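Local coordinates for cell division protein FtsZ 1 (Methanocaldococcus jannaschii, PDB 2VAP), which binds GTP and probably hydrolyses it as it polymerises into the contractile Z ring that marks the site of cell division, at residues N172-E175 with G176-R179. Numbering follows the deposited sequence.
Sequences NAME and GLER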
# COMPACT_ATOMS: atom_id res chain seq x y z
N ASN A 172 -11.58 10.69 -13.59
CA ASN A 172 -10.30 11.27 -13.18
C ASN A 172 -9.40 10.24 -12.50
O ASN A 172 -8.20 10.16 -12.81
CB ASN A 172 -10.53 12.48 -12.26
CG ASN A 172 -11.00 13.72 -13.02
OD1 ASN A 172 -11.48 14.68 -12.41
ND2 ASN A 172 -10.88 13.70 -14.34
N ALA A 173 -9.97 9.44 -11.60
CA ALA A 173 -9.23 8.39 -10.90
C ALA A 173 -8.63 7.36 -11.85
O ALA A 173 -7.47 6.96 -11.68
CB ALA A 173 -10.14 7.70 -9.89
N MET A 174 -9.41 6.95 -12.84
CA MET A 174 -8.98 5.92 -13.79
C MET A 174 -7.93 6.43 -14.77
O MET A 174 -7.06 5.67 -15.20
CB MET A 174 -10.19 5.35 -14.55
CG MET A 174 -11.09 4.47 -13.69
SD MET A 174 -10.24 3.08 -12.89
CE MET A 174 -9.71 2.12 -14.31
N GLU A 175 -7.99 7.72 -15.10
CA GLU A 175 -6.95 8.36 -15.91
C GLU A 175 -5.65 8.45 -15.12
O GLU A 175 -4.57 8.24 -15.68
CB GLU A 175 -7.40 9.76 -16.37
CG GLU A 175 -8.45 9.73 -17.48
CD GLU A 175 -8.90 11.12 -17.92
OE1 GLU A 175 -8.56 12.11 -17.24
OE2 GLU A 175 -9.60 11.21 -18.94
N GLY A 176 -5.76 8.73 -13.82
CA GLY A 176 -4.61 8.74 -12.92
C GLY A 176 -4.01 7.36 -12.72
O GLY A 176 -2.79 7.22 -12.59
N LEU A 177 -4.87 6.35 -12.69
CA LEU A 177 -4.43 4.96 -12.55
C LEU A 177 -3.63 4.51 -13.77
O LEU A 177 -2.66 3.77 -13.65
CB LEU A 177 -5.64 4.04 -12.33
CG LEU A 177 -5.41 2.62 -11.81
CD1 LEU A 177 -4.92 2.62 -10.37
CD2 LEU A 177 -6.70 1.81 -11.92
N GLU A 178 -4.04 4.98 -14.95
CA GLU A 178 -3.34 4.71 -16.20
C GLU A 178 -1.95 5.35 -16.21
O GLU A 178 -0.98 4.74 -16.68
CB GLU A 178 -4.17 5.19 -17.40
CG GLU A 178 -3.60 4.82 -18.78
CD GLU A 178 -3.61 3.32 -19.06
OE1 GLU A 178 -2.63 2.82 -19.65
OE2 GLU A 178 -4.59 2.64 -18.68
N ARG A 179 -1.86 6.57 -15.69
CA ARG A 179 -0.58 7.28 -15.60
C ARG A 179 0.36 6.64 -14.57
O ARG A 179 1.57 6.58 -14.80
CB ARG A 179 -0.79 8.76 -15.26
CG ARG A 179 -1.50 9.56 -16.36
CD ARG A 179 -1.39 11.06 -16.13
NE ARG A 179 -1.91 11.48 -14.83
CZ ARG A 179 -3.18 11.79 -14.58
NH1 ARG A 179 -4.10 11.73 -15.54
NH2 ARG A 179 -3.54 12.16 -13.35
O HOH W 1 -6.77 12.29 -14.03
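Arg179 folds its side chain back along the helix over Gly176 and Glu175, one turn earlier. A bend at chi3 (-56°) lays the guanidinium across the backbone, so that one face has Gly176 CA 3.6 Å above its plane, displaced from the centre of the group. Arg179 CG packs 3.4 Å from Glu175 O. The Glu175 chain runs extended beyond CG, and its OE1 stays 4.8 Å from Arg179 NH1, too far for a salt bridge, although the opposite charges may still attract. Polar contacts are made instead through a water lying in the guanidinium plane at its edge: it accepts from Arg179 NH1 at 3.1 Å and donates to Asn172 O at 2.8 Å. That carbonyl is thus gripped twice, since Gly176 N also binds it at 3.0 Å (N-H...O 156°) in the i to i+4 series. NH2 of Arg179 reaches Thr137 O in helix 135-149; a leucine in place of Arg179 would probably leave the Thr137 carbonyl without this donor and the water without its link to NH1. Among apolar groups, Met174 and Leu177 run alongside each other, Met174 CE 3.9 Å from Leu177 CD2. In the GTPase domain, helix 167-181 borders the nucleotide site, the Ala173 side chain about 7 Å from bound GDP. It is the crossover helix between parallel strands 153-160 and 186-191; Ala173, Met174 and Leu177 pack on strand 153-160. From outside this unit, Phe346 of strand 344-347 touches Met174 and Leu177, and Pro101 of helix 101-110 meets Asn172 and Arg179.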